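Local coordinates for protein malate synthase (Haloferax volcanii, PDB 5TAO) that catalyses the Claisen condensation of acetyl-CoA with glyoxylate in the glyoxylate cycle, giving malyl-CoA that is then hydrolysed to malate and CoA, at residues A[36-41]-A[75-80]; A[82-87]-A[118-123]; A[159-164]-A[194-199]; A[186-191]-A[211-216]. One frame throughout, in Å; residues are numbered along the deposited sequence.

Interaction 1: A[36-41]-A[75-80]; sequences GLRGMQ and AEFPGE. With NA (sodium ion), chain Q.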
loop_
_atom_site.group_PDB
_atom_site.type_symbol
_atom_site.label_atom_id
_atom_site.label_comp_id
_atom_site.label_asym_id
_atom_site.label_seq_id
_atom_site.Cartn_x
_atom_site.Cartn_y
_atom_site.Cartn_z
ATOM N N GLY A 36 -11.298 17.347 -43.122
ATOM C CA GLY A 36 -12.369 17.087 -44.108
ATOM C C GLY A 36 -12.769 15.652 -44.355
ATOM O O GLY A 36 -13.753 15.393 -45.053
ATOM N N LEU A 37 -12.050 14.693 -43.768
ATOM C CA LEU A 37 -12.321 13.288 -44.031
ATOM C C LEU A 37 -13.674 12.960 -43.536
ATOM O O LEU A 37 -14.109 13.511 -42.523
ATOM C CB LEU A 37 -11.245 12.375 -43.350
ATOM C CG LEU A 37 -9.828 12.550 -43.862
ATOM C CD1 LEU A 37 -8.768 11.789 -43.029
ATOM C CD2 LEU A 37 -9.756 12.199 -45.341
ATOM N N ARG A 38 -14.370 12.068 -44.237
ATOM C CA ARG A 38 -15.722 11.663 -43.866
ATOM C C ARG A 38 -15.924 10.202 -44.183
ATOM O O ARG A 38 -15.149 9.589 -44.903
ATOM C CB ARG A 38 -16.783 12.501 -44.625
ATOM C CG ARG A 38 -16.702 14.028 -44.417
ATOM C CD ARG A 38 -17.468 14.478 -43.150
ATOM N NE ARG A 38 -17.320 15.912 -42.945
ATOM C CZ ARG A 38 -16.212 16.530 -42.585
ATOM N NH1 ARG A 38 -15.118 15.864 -42.272
ATOM N NH2 ARG A 38 -16.206 17.853 -42.478
ATOM N N GLY A 39 -16.984 9.632 -43.669
ATOM C CA GLY A 39 -17.234 8.233 -43.891
ATOM C C GLY A 39 -16.099 7.321 -43.438
ATOM O O GLY A 39 -15.295 7.649 -42.524
ATOM N N MET A 40 -16.009 6.187 -44.110
ATOM C CA MET A 40 -15.109 5.156 -43.700
ATOM C C MET A 40 -13.686 5.645 -43.658
ATOM O O MET A 40 -12.833 5.017 -43.003
ATOM C CB MET A 40 -15.224 3.931 -44.623
ATOM C CG MET A 40 -16.457 3.099 -44.348
ATOM S SD MET A 40 -16.555 2.351 -42.691
ATOM C CE MET A 40 -15.351 1.065 -42.958
ATOM N N GLN A 41 -13.385 6.741 -44.353
ATOM C CA GLN A 41 -12.015 7.302 -44.361
ATOM C C GLN A 41 -11.745 8.185 -43.137
ATOM O O GLN A 41 -10.643 8.665 -42.952
ATOM C CB GLN A 41 -11.797 8.234 -45.562
ATOM C CG GLN A 41 -11.754 7.615 -46.948
ATOM C CD GLN A 41 -11.237 8.631 -47.958
ATOM O OE1 GLN A 41 -11.638 9.808 -47.953
ATOM N NE2 GLN A 41 -10.285 8.204 -48.770
ATOM N N ALA A 75 -16.324 21.792 -35.829
ATOM C CA ALA A 75 -17.782 21.426 -35.689
ATOM C C ALA A 75 -18.301 20.348 -36.575
ATOM O O ALA A 75 -19.267 19.642 -36.237
ATOM C CB ALA A 75 -18.688 22.668 -35.862
ATOM N N GLU A 76 -17.706 20.213 -37.744
ATOM C CA GLU A 76 -18.278 19.319 -38.764
ATOM C C GLU A 76 -17.625 17.920 -38.704
ATOM O O GLU A 76 -18.117 16.943 -39.316
ATOM C CB GLU A 76 -17.996 19.956 -40.148
ATOM C CG GLU A 76 -18.577 21.381 -40.320
ATOM C CD GLU A 76 -20.078 21.338 -40.162
ATOM O OE1 GLU A 76 -20.603 20.193 -40.185
ATOM O OE2 GLU A 76 -20.719 22.383 -39.964
ATOM N N PHE A 77 -16.503 17.839 -37.984
ATOM C CA PHE A 77 -15.747 16.585 -37.908
ATOM C C PHE A 77 -16.649 15.516 -37.281
ATOM O O PHE A 77 -17.220 15.737 -36.245
ATOM C CB PHE A 77 -14.415 16.774 -37.187
ATOM C CG PHE A 77 -13.490 15.636 -37.376
ATOM C CD1 PHE A 77 -12.839 15.475 -38.562
ATOM C CD2 PHE A 77 -13.356 14.650 -36.399
ATOM C CE1 PHE A 77 -12.000 14.389 -38.775
ATOM C CE2 PHE A 77 -12.551 13.540 -36.624
ATOM C CZ PHE A 77 -11.847 13.419 -37.801
ATOM N N PRO A 78 -16.813 14.362 -37.960
ATOM C CA PRO A 78 -17.715 13.315 -37.582
ATOM C C PRO A 78 -17.250 12.413 -36.379
ATOM O O PRO A 78 -18.082 11.790 -35.700
ATOM C CB PRO A 78 -17.792 12.493 -38.844
ATOM C CG PRO A 78 -16.493 12.638 -39.478
ATOM C CD PRO A 78 -16.007 13.979 -39.137
ATOM N N GLY A 79 -15.967 12.325 -36.185
ATOM C CA GLY A 79 -15.385 11.607 -35.032
ATOM C C GLY A 79 -15.052 12.551 -33.885
ATOM O O GLY A 79 -15.548 13.657 -33.831
ATOM N N GLU A 80 -14.215 12.098 -32.945
ATOM C CA GLU A 80 -13.923 12.880 -31.768
ATOM C C GLU A 80 -12.545 13.313 -31.974
ATOM O O GLU A 80 -11.748 12.596 -32.549
ATOM C CB GLU A 80 -13.946 12.023 -30.507
ATOM C CG GLU A 80 -15.320 11.591 -29.983
ATOM C CD GLU A 80 -15.199 10.921 -28.577
ATOM O OE1 GLU A 80 -14.097 10.930 -27.939
ATOM O OE2 GLU A 80 -16.207 10.380 -28.088
HETATM NA NA NA Q . -19.839 11.576 -34.414
HETATM O O HOH W 1 -18.039 10.387 -32.477
#

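Interaction 2: A[82-87]-A[118-123]; sequences HPRMVW and GFVIPE. With PB (lead (II) ion), chain G; GLV (glyoxylic acid), chain E; GLV (glyoxylic acid), chain C.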
loop_
_atom_site.group_PDB
_atom_site.type_symbol
_atom_site.label_atom_id
_atom_site.label_comp_id
_atom_site.label_asym_id
_atom_site.label_seq_id
_atom_site.Cartn_x
_atom_site.Cartn_y
_atom_site.Cartn_z
ATOM N N HIS A 82 -8.941 14.515 -30.302
ATOM C CA HIS A 82 -8.088 14.407 -29.113
ATOM C C HIS A 82 -6.682 14.673 -29.526
ATOM O O HIS A 82 -5.983 13.788 -29.877
ATOM C CB HIS A 82 -8.153 13.023 -28.518
ATOM C CG HIS A 82 -9.507 12.587 -28.060
ATOM N ND1 HIS A 82 -9.876 12.515 -26.742
ATOM C CD2 HIS A 82 -10.587 12.190 -28.763
ATOM C CE1 HIS A 82 -11.105 12.070 -26.647
ATOM N NE2 HIS A 82 -11.562 11.858 -27.858
ATOM N N PRO A 83 -6.248 15.927 -29.516
ATOM C CA PRO A 83 -4.897 16.198 -29.921
ATOM C C PRO A 83 -3.828 15.635 -28.964
ATOM O O PRO A 83 -4.062 15.661 -27.732
ATOM C CB PRO A 83 -4.818 17.699 -29.812
ATOM C CG PRO A 83 -6.160 18.188 -29.878
ATOM C CD PRO A 83 -6.959 17.149 -29.172
ATOM N N ARG A 84 -2.660 15.267 -29.496
ATOM C CA ARG A 84 -1.587 14.778 -28.702
ATOM C C ARG A 84 -0.640 15.895 -28.424
ATOM O O ARG A 84 -0.153 16.559 -29.350
ATOM C CB ARG A 84 -0.863 13.597 -29.315
ATOM C CG ARG A 84 0.363 13.203 -28.532
ATOM C CD ARG A 84 0.870 11.821 -28.868
ATOM N NE ARG A 84 1.571 11.736 -30.138
ATOM C CZ ARG A 84 2.279 10.678 -30.539
ATOM N NH1 ARG A 84 2.515 9.621 -29.749
ATOM N NH2 ARG A 84 2.835 10.686 -31.706
ATOM N N MET A 85 -0.376 16.110 -27.132
ATOM C CA MET A 85 0.562 17.112 -26.638
ATOM C C MET A 85 1.902 16.521 -26.347
ATOM O O MET A 85 2.035 15.314 -26.313
ATOM C CB MET A 85 0.024 17.686 -25.339
ATOM C CG MET A 85 -1.335 18.303 -25.432
ATOM S SD MET A 85 -1.261 19.899 -26.248
ATOM C CE MET A 85 -1.696 19.457 -27.951
ATOM N N VAL A 86 2.931 17.343 -26.150
ATOM C CA VAL A 86 4.191 16.816 -25.707
ATOM C C VAL A 86 4.135 16.458 -24.155
ATOM O O VAL A 86 3.363 17.059 -23.383
ATOM C CB VAL A 86 5.382 17.773 -25.956
ATOM C CG1 VAL A 86 5.645 17.877 -27.437
ATOM C CG2 VAL A 86 5.186 19.157 -25.282
ATOM N N TRP A 87 4.927 15.498 -23.757
ATOM C CA TRP A 87 4.996 15.068 -22.338
ATOM C C TRP A 87 6.190 14.179 -22.208
ATOM O O TRP A 87 6.602 13.506 -23.157
ATOM C CB TRP A 87 3.691 14.341 -21.958
ATOM C CG TRP A 87 3.654 13.975 -20.444
ATOM C CD1 TRP A 87 4.150 12.849 -19.866
ATOM C CD2 TRP A 87 3.194 14.809 -19.397
ATOM N NE1 TRP A 87 3.952 12.890 -18.513
ATOM C CE2 TRP A 87 3.341 14.065 -18.183
ATOM C CE3 TRP A 87 2.623 16.078 -19.364
ATOM C CZ2 TRP A 87 2.995 14.572 -16.952
ATOM C CZ3 TRP A 87 2.247 16.608 -18.163
ATOM C CH2 TRP A 87 2.497 15.878 -16.930
ATOM N N GLY A 118 -10.682 15.850 -25.704
ATOM C CA GLY A 118 -9.667 15.526 -24.717
ATOM C C GLY A 118 -8.331 15.593 -25.310
ATOM O O GLY A 118 -8.198 16.154 -26.396
ATOM N N PHE A 119 -7.308 15.164 -24.546
ATOM C CA PHE A 119 -5.964 15.212 -25.024
ATOM C C PHE A 119 -5.277 13.873 -24.853
ATOM O O PHE A 119 -5.649 13.076 -23.967
ATOM C CB PHE A 119 -5.170 16.330 -24.335
ATOM C CG PHE A 119 -5.587 17.734 -24.741
ATOM C CD1 PHE A 119 -5.085 18.310 -25.908
ATOM C CD2 PHE A 119 -6.527 18.459 -23.999
ATOM C CE1 PHE A 119 -5.485 19.570 -26.324
ATOM C CE2 PHE A 119 -6.933 19.741 -24.407
ATOM C CZ PHE A 119 -6.406 20.290 -25.568
ATOM N N VAL A 120 -4.281 13.616 -25.697
ATOM C CA VAL A 120 -3.454 12.413 -25.634
ATOM C C VAL A 120 -2.108 12.805 -25.062
ATOM O O VAL A 120 -1.502 13.803 -25.488
ATOM C CB VAL A 120 -3.311 11.763 -27.000
ATOM C CG1 VAL A 120 -2.390 10.545 -26.924
ATOM C CG2 VAL A 120 -4.653 11.357 -27.539
ATOM N N ILE A 121 -1.660 12.078 -24.036
ATOM C CA ILE A 121 -0.428 12.341 -23.343
ATOM C C ILE A 121 0.524 11.171 -23.565
ATOM O O ILE A 121 0.287 10.050 -23.086
ATOM C CB ILE A 121 -0.687 12.482 -21.828
ATOM C CG1 ILE A 121 -1.713 13.567 -21.541
ATOM C CG2 ILE A 121 0.579 12.754 -21.076
ATOM C CD1 ILE A 121 -1.327 14.962 -22.053
ATOM N N PRO A 122 1.646 11.406 -24.219
ATOM C CA PRO A 122 2.600 10.344 -24.490
ATOM C C PRO A 122 3.641 10.203 -23.368
ATOM O O PRO A 122 3.732 11.056 -22.534
ATOM C CB PRO A 122 3.334 10.874 -25.732
ATOM C CG PRO A 122 3.365 12.340 -25.475
ATOM C CD PRO A 122 2.060 12.671 -24.838
ATOM N N GLU A 123 4.438 9.150 -23.442
ATOM C CA GLU A 123 5.631 8.971 -22.650
ATOM C C GLU A 123 5.395 9.004 -21.135
ATOM O O GLU A 123 6.284 9.386 -20.393
ATOM C CB GLU A 123 6.760 9.948 -23.084
ATOM C CG GLU A 123 7.146 9.889 -24.598
ATOM C CD GLU A 123 7.989 8.703 -24.891
ATOM O OE1 GLU A 123 8.170 8.425 -26.074
ATOM O OE2 GLU A 123 8.468 7.986 -23.924
HETATM PB PB PB G . 6.586 9.031 -28.027
HETATM C C1 GLV E . 10.532 10.410 -27.641
HETATM O O1 GLV E . 10.472 11.038 -26.576
HETATM C C2 GLV E . 9.310 10.042 -28.413
HETATM O O2 GLV E . 9.519 9.468 -29.524
HETATM O O3 GLV E . 8.129 10.231 -28.015
HETATM C C1 GLV C . 4.873 5.615 -30.908
HETATM O O1 GLV C . 5.365 5.057 -29.897
HETATM C C2 GLV C . 4.790 7.101 -31.095
HETATM O O2 GLV C . 4.560 7.661 -32.231
HETATM O O3 GLV C . 5.026 7.817 -30.100
HETATM O O HOH W 2 -8.226 11.599 -24.590
#

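Interaction 3: A[159-164]-A[194-199]; sequences SGEAEL and TKDMRA. With PB (lead (II) ion), chain F; K (potassium ion), chain K; GLV (glyoxylic acid), chain D.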
loop_
_atom_site.group_PDB
_atom_site.type_symbol
_atom_site.label_atom_id
_atom_site.label_comp_id
_atom_site.label_asym_id
_atom_site.label_seq_id
_atom_site.Cartn_x
_atom_site.Cartn_y
_atom_site.Cartn_z
ATOM N N SER A 159 6.555 2.754 -22.042
ATOM C CA SER A 159 7.595 2.458 -21.098
ATOM C C SER A 159 7.203 1.278 -20.250
ATOM O O SER A 159 6.022 1.022 -20.064
ATOM C CB SER A 159 7.844 3.646 -20.275
ATOM O OG SER A 159 6.873 3.981 -19.331
ATOM N N GLY A 160 8.194 0.595 -19.743
ATOM C CA GLY A 160 7.991 -0.487 -18.784
ATOM C C GLY A 160 7.184 0.030 -17.611
ATOM O O GLY A 160 6.304 -0.635 -17.122
ATOM N N GLU A 161 7.562 1.200 -17.143
ATOM C CA GLU A 161 6.933 1.864 -16.043
ATOM C C GLU A 161 5.451 2.046 -16.227
ATOM O O GLU A 161 4.640 1.805 -15.281
ATOM C CB GLU A 161 7.534 3.257 -15.780
ATOM C CG GLU A 161 8.900 3.262 -15.308
ATOM C CD GLU A 161 9.865 3.350 -16.494
ATOM O OE1 GLU A 161 9.705 2.590 -17.484
ATOM O OE2 GLU A 161 10.750 4.200 -16.456
ATOM N N ALA A 162 5.065 2.497 -17.428
ATOM C CA ALA A 162 3.677 2.711 -17.689
ATOM C C ALA A 162 2.896 1.413 -17.788
ATOM O O ALA A 162 1.699 1.361 -17.404
ATOM C CB ALA A 162 3.483 3.499 -18.985
ATOM N N GLU A 163 3.524 0.398 -18.342
ATOM C CA GLU A 163 2.894 -0.938 -18.447
ATOM C C GLU A 163 2.556 -1.450 -17.021
ATOM O O GLU A 163 1.414 -1.877 -16.721
ATOM C CB GLU A 163 3.797 -1.876 -19.219
ATOM C CG GLU A 163 3.296 -3.355 -19.318
ATOM C CD GLU A 163 4.326 -4.289 -19.960
ATOM O OE1 GLU A 163 5.424 -3.781 -20.287
ATOM O OE2 GLU A 163 4.101 -5.520 -20.056
ATOM N N LEU A 164 3.494 -1.302 -16.105
ATOM C CA LEU A 164 3.297 -1.739 -14.719
ATOM C C LEU A 164 2.244 -0.859 -14.064
ATOM O O LEU A 164 1.426 -1.356 -13.349
ATOM C CB LEU A 164 4.583 -1.644 -13.888
ATOM C CG LEU A 164 5.650 -2.697 -14.320
ATOM C CD1 LEU A 164 7.010 -2.463 -13.647
ATOM C CD2 LEU A 164 5.153 -4.087 -13.950
ATOM N N THR A 194 9.754 -0.071 -27.476
ATOM C CA THR A 194 10.954 -0.780 -27.914
ATOM C C THR A 194 12.289 -0.196 -27.491
ATOM O O THR A 194 13.230 -0.897 -26.995
ATOM C CB THR A 194 10.956 -0.965 -29.445
ATOM O OG1 THR A 194 9.785 -1.599 -29.841
ATOM C CG2 THR A 194 12.125 -1.787 -29.942
ATOM N N LYS A 195 12.368 1.093 -27.568
ATOM C CA LYS A 195 13.585 1.758 -27.137
ATOM C C LYS A 195 13.646 1.799 -25.628
ATOM O O LYS A 195 14.679 1.539 -25.049
ATOM C CB LYS A 195 13.556 3.187 -27.705
ATOM C CG LYS A 195 14.692 4.097 -27.328
ATOM C CD LYS A 195 16.023 3.456 -27.594
ATOM C CE LYS A 195 17.164 4.505 -27.416
ATOM N NZ LYS A 195 18.448 3.941 -27.877
ATOM N N ASP A 196 12.524 2.040 -24.942
ATOM C CA ASP A 196 12.573 2.061 -23.473
ATOM C C ASP A 196 12.997 0.691 -22.911
ATOM O O ASP A 196 13.676 0.584 -21.930
ATOM C CB ASP A 196 11.212 2.491 -22.863
ATOM C CG ASP A 196 11.254 2.521 -21.312
ATOM O OD1 ASP A 196 11.833 3.484 -20.843
ATOM O OD2 ASP A 196 10.787 1.583 -20.610
ATOM N N MET A 197 12.601 -0.371 -23.598
ATOM C CA MET A 197 12.938 -1.711 -23.212
ATOM C C MET A 197 14.347 -2.144 -23.675
ATOM O O MET A 197 14.825 -3.191 -23.249
ATOM C CB MET A 197 11.909 -2.681 -23.755
ATOM C CG MET A 197 10.553 -2.482 -23.086
ATOM S SD MET A 197 10.443 -3.150 -21.410
ATOM C CE MET A 197 10.009 -4.805 -21.880
ATOM N N ARG A 198 14.954 -1.343 -24.538
ATOM C CA ARG A 198 16.277 -1.545 -25.144
ATOM C C ARG A 198 16.285 -2.777 -25.962
ATOM O O ARG A 198 17.209 -3.539 -25.902
ATOM C CB ARG A 198 17.424 -1.641 -24.125
ATOM C CG ARG A 198 17.575 -0.501 -23.169
ATOM C CD ARG A 198 19.019 -0.381 -22.673
ATOM N NE ARG A 198 19.460 -1.525 -21.890
ATOM C CZ ARG A 198 20.584 -1.567 -21.172
ATOM N NH1 ARG A 198 21.374 -0.499 -21.067
ATOM N NH2 ARG A 198 20.906 -2.679 -20.533
ATOM N N ALA A 199 15.204 -3.035 -26.648
ATOM C CA ALA A 199 15.124 -4.190 -27.469
ATOM C C ALA A 199 15.742 -3.903 -28.861
ATOM O O ALA A 199 15.975 -2.746 -29.256
ATOM C CB ALA A 199 13.696 -4.566 -27.658
HETATM PB PB PB F . 12.186 2.999 -18.355
HETATM K K K K . 15.081 -4.327 -20.821
HETATM C C1 GLV D . 14.165 6.325 -19.518
HETATM O O1 GLV D . 15.382 6.143 -19.575
HETATM C C2 GLV D . 13.373 5.612 -18.492
HETATM O O2 GLV D . 12.164 5.607 -18.546
HETATM O O3 GLV D . 13.894 4.895 -17.594
HETATM O O HOH W 3 15.206 -1.567 -20.345
#

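Interaction 4: A[186-191]-A[211-216]; sequences LVDGEV and ELRHNT. With GLV (glyoxylic acid), chain C.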
loop_
_atom_site.group_PDB
_atom_site.type_symbol
_atom_site.label_atom_id
_atom_site.label_comp_id
_atom_site.label_asym_id
_atom_site.label_seq_id
_atom_site.Cartn_x
_atom_site.Cartn_y
_atom_site.Cartn_z
ATOM N N LEU A 186 -6.154 3.805 -23.539
ATOM C CA LEU A 186 -4.831 3.325 -23.232
ATOM C C LEU A 186 -4.230 2.846 -24.548
ATOM O O LEU A 186 -4.662 1.819 -25.095
ATOM C CB LEU A 186 -4.875 2.203 -22.197
ATOM C CG LEU A 186 -5.636 2.474 -20.891
ATOM C CD1 LEU A 186 -5.502 1.283 -19.917
ATOM C CD2 LEU A 186 -5.219 3.753 -20.209
ATOM N N VAL A 187 -3.224 3.562 -25.051
ATOM C CA VAL A 187 -2.746 3.257 -26.418
ATOM C C VAL A 187 -1.357 2.769 -26.417
ATOM O O VAL A 187 -0.485 3.472 -25.965
ATOM C CB VAL A 187 -2.796 4.549 -27.303
ATOM C CG1 VAL A 187 -2.402 4.270 -28.747
ATOM C CG2 VAL A 187 -4.176 5.182 -27.266
ATOM N N ASP A 188 -1.083 1.602 -26.976
ATOM C CA ASP A 188 0.266 1.192 -27.046
ATOM C C ASP A 188 1.123 2.004 -28.032
ATOM O O ASP A 188 0.666 2.401 -29.070
ATOM C CB ASP A 188 0.361 -0.284 -27.384
ATOM C CG ASP A 188 -0.034 -1.163 -26.228
ATOM O OD1 ASP A 188 0.085 -0.680 -25.081
ATOM O OD2 ASP A 188 -0.499 -2.307 -26.457
ATOM N N GLY A 189 2.368 2.236 -27.653
ATOM C CA GLY A 189 3.349 2.925 -28.441
ATOM C C GLY A 189 4.560 2.062 -28.638
ATOM O O GLY A 189 5.599 2.297 -28.082
ATOM N N GLU A 190 4.439 1.079 -29.495
ATOM C CA GLU A 190 5.483 0.106 -29.668
ATOM C C GLU A 190 6.801 0.682 -30.081
ATOM O O GLU A 190 7.859 0.150 -29.692
ATOM C CB GLU A 190 5.065 -0.987 -30.650
ATOM C CG GLU A 190 4.189 -2.075 -30.073
ATOM C CD GLU A 190 2.713 -1.818 -30.221
ATOM O OE1 GLU A 190 2.297 -0.716 -30.457
ATOM O OE2 GLU A 190 1.948 -2.723 -30.033
ATOM N N VAL A 191 6.772 1.758 -30.871
ATOM C CA VAL A 191 8.005 2.365 -31.315
ATOM C C VAL A 191 8.882 2.798 -30.138
ATOM O O VAL A 191 10.030 2.350 -30.020
ATOM C CB VAL A 191 7.809 3.588 -32.241
ATOM C CG1 VAL A 191 9.160 3.973 -32.797
ATOM C CG2 VAL A 191 6.840 3.274 -33.383
ATOM N N GLU A 211 2.824 -9.525 -25.171
ATOM C CA GLU A 211 2.441 -9.316 -23.758
ATOM C C GLU A 211 2.038 -7.912 -23.448
ATOM O O GLU A 211 1.168 -7.679 -22.625
ATOM C CB GLU A 211 3.531 -9.635 -22.794
ATOM C CG GLU A 211 4.156 -10.969 -23.019
ATOM C CD GLU A 211 5.197 -11.024 -24.166
ATOM O OE1 GLU A 211 5.515 -9.995 -25.010
ATOM O OE2 GLU A 211 5.659 -12.194 -24.157
ATOM N N LEU A 212 2.683 -6.956 -24.083
ATOM C CA LEU A 212 2.309 -5.611 -23.828
ATOM C C LEU A 212 0.878 -5.451 -24.181
ATOM O O LEU A 212 0.114 -4.709 -23.499
ATOM C CB LEU A 212 3.232 -4.658 -24.628
ATOM C CG LEU A 212 2.770 -3.198 -24.654
ATOM C CD1 LEU A 212 2.845 -2.706 -23.235
ATOM C CD2 LEU A 212 3.667 -2.355 -25.603
ATOM N N ARG A 213 0.483 -6.035 -25.303
ATOM C CA ARG A 213 -0.855 -5.752 -25.831
ATOM C C ARG A 213 -1.890 -6.471 -24.965
ATOM O O ARG A 213 -2.952 -5.927 -24.630
ATOM C CB ARG A 213 -0.949 -6.209 -27.274
ATOM C CG ARG A 213 -0.214 -5.310 -28.206
ATOM C CD ARG A 213 -0.442 -5.760 -29.650
ATOM N NE ARG A 213 0.476 -6.770 -29.964
ATOM C CZ ARG A 213 0.277 -7.858 -30.713
ATOM N NH1 ARG A 213 -0.867 -8.173 -31.272
ATOM N NH2 ARG A 213 1.317 -8.663 -30.891
ATOM N N HIS A 214 -1.545 -7.668 -24.535
ATOM C CA HIS A 214 -2.348 -8.347 -23.566
ATOM C C HIS A 214 -2.554 -7.522 -22.298
ATOM O O HIS A 214 -3.699 -7.341 -21.790
ATOM C CB HIS A 214 -1.761 -9.711 -23.207
ATOM C CG HIS A 214 -2.525 -10.405 -22.117
ATOM N ND1 HIS A 214 -3.613 -11.234 -22.371
ATOM C CD2 HIS A 214 -2.400 -10.350 -20.755
ATOM C CE1 HIS A 214 -4.095 -11.684 -21.223
ATOM N NE2 HIS A 214 -3.395 -11.133 -20.227
ATOM N N ASN A 215 -1.452 -7.072 -21.751
ATOM C CA ASN A 215 -1.493 -6.233 -20.560
ATOM C C ASN A 215 -2.272 -4.918 -20.691
ATOM O O ASN A 215 -2.942 -4.463 -19.757
ATOM C CB ASN A 215 -0.093 -5.958 -20.088
ATOM C CG ASN A 215 0.587 -7.237 -19.544
ATOM O OD1 ASN A 215 -0.034 -8.269 -19.401
ATOM N ND2 ASN A 215 1.873 -7.206 -19.460
ATOM N N THR A 216 -2.273 -4.345 -21.861
ATOM C CA THR A 216 -2.954 -3.050 -22.069
ATOM C C THR A 216 -4.472 -3.329 -22.232
ATOM O O THR A 216 -5.326 -2.638 -21.684
ATOM C CB THR A 216 -2.354 -2.402 -23.319
ATOM O OG1 THR A 216 -0.962 -2.175 -23.109
ATOM C CG2 THR A 216 -3.057 -1.073 -23.683
HETATM C C1 GLV C . 4.873 5.615 -30.908
HETATM O O1 GLV C . 5.365 5.057 -29.897
HETATM C C2 GLV C . 4.790 7.101 -31.095
HETATM O O2 GLV C . 4.560 7.661 -32.231
HETATM O O3 GLV C . 5.026 7.817 -30.100
#

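Interaction 1: A[36-41]-A[75-80]
R38 and P78 bring the two loops closest, their CA atoms 6.8 Å apart, a separation too wide for backbone pairing, so the R38 side chain carries most of the contact, against both side-chain and backbone atoms of 75-80. The arginine chain is bent about its CB-CG bond (chi2 -85°), which turns its guanidinium toward 75-80. There NH2 lies 3.6 Å from E76 CB, the carbonyl oxygen E76 O sits over one guanidinium face, and NH1 packs 3.8 Å from P78 CD. This is not a salt bridge: R38 NH2 and E76 OE1 stay 5.5 Å apart. NH1 is held from its own side of the contact, donating to L37 O at 2.6 Å (143° at the hydrogen), in the guanidinium plane, and also to A35 O, just before the segment. Behind it, P78 CD lies over one face of the F77 ring. P78 O binds a sodium ion at 2.2 Å, shared with N408 O of the second subunit. Both segments are helix-to-strand loops of the TIM barrel, after helices 29-36 and 59-73.

Interaction 2: A[82-87]-A[118-123]
V120 is bonded through both its N-H and its C=O: V120 N donates to P83 O at 2.9 Å (169° at the hydrogen), and M85 N donates to V120 O at 3.0 Å. R84, bridged between these bonds, lays its CB 3.8 Å from V120 CB. Beyond them, I121 CG2 stands over the five-membered ring of W87, 3.7 Å from the centroid and 24° off the normal, while M85 CG meets F119 CD1 at 3.8 Å, with the sulfur oblique to that ring. This single parallel bridge closes the TIM barrel, joining the continuation of strand 80-81 to strand 118-121, the two ends of the eight-strand order. At the catalytic end R84, bent at chi3 (76°), gives NH1 to O3 of one glyoxylate at 3.1 Å, and D49 forms a salt bridge with R84 NH2. A leucine in place of R84 would probably deprive that glyoxylate oxygen of this N-H donor and D49 of this positive charge. E123 OE1 binds a lead ion at 2.6 Å together with D192 of the magnesium site and O3 of a second, different glyoxylate; R89 pairs with E123 OE2.

Interaction 3: A[159-164]-A[194-199]
The N-terminus of helix 160-166, at the catalytic end of the barrel, is met by D196 from the last turn of helix 190-197. G160 N donates to D196 OD2 at 2.9 Å; the bond is nearly straight (169° at the hydrogen), but the donor stands above the carboxylate plane, 39° out of it. S159 is the N-cap, its OG accepting from A162 N at 3.0 Å, so first-turn N-H groups are served by two different side chains. With CG anti to its own backbone N (chi1 -180°), D196 reaches across and also turns OD1 to a lead ion at 2.6 Å. E161 binds the same ion through both carboxylate oxygens, OE1 at 2.7 Å. The metal and the helix N-terminus plausibly offset the repulsion where E161 OE1 and D196 OD2 approach to 3.5 Å. This lead is distinct from the one bound by D192. Helix 190-197 ends in a Schellman motif at R198, and there M197 O binds a potassium ion at 2.7 Å, shared with S217 OG, S221 OG and G252 O of the third subunit.

Interaction 4: A[186-191]-A[211-216]
T216 OG1 lies 2.7 Å from D188 OD1 and 2.8 Å from L212 O, with both acceptors within reach of its one proton. The hydroxyl is anti to its carbonyl carbon (chi1 -61°), which lets it face back along helix 210-223 as well as toward the strand. The D188 carboxylate also packs on aliphatic groups, OD1 against L212 CG at 3.7 Å and OD2 against R213 CG at 3.5 Å. The guanidinium of R213 is used by D247, N248 and A208 O instead. Strand residues 186-188 and helix residues 211-216 run antiparallel (175°, axes 9.2 Å apart), the layering of a barrel strand under its outer helix. With an alanine in place of D188, T216 OG1 would probably lose its carboxylate partner and turn to L212 O, and a gap would open beside L212. Past the strand, G189 occupies the N-cap position of helix 190-197. Burial against hydrocarbon and the nearness of D229 would tend to raise the pKa of D188, while R213 NE, 5.8 Å from D188 OD2, would partly oppose this.

How the interactions relate
Following the chain, interaction 1 closes a loop of 33 residues between the helix-to-strand turns 36-41 and 75-80. Interaction 2 opens almost at once, and its return at 118-123 joins the continuation of strand 80-81 to strand 118-121, the two ends of the strand order. These two lie in series, their centres 20 Å apart. Interactions 3 and 4 come later and cross: 186-191 falls between 159-164 and 194-199, and 211-216 follows both. They touch, E163 OE2 lying 2.9 Å from N215 ND2 in a probable hydrogen bond, and both use helix 190-197 and border the third subunit. Interactions 2 and 4 reach the same sheet and meet one glyoxylate, whereas interactions 1 and 3 lie on opposite sides of the chain's centre.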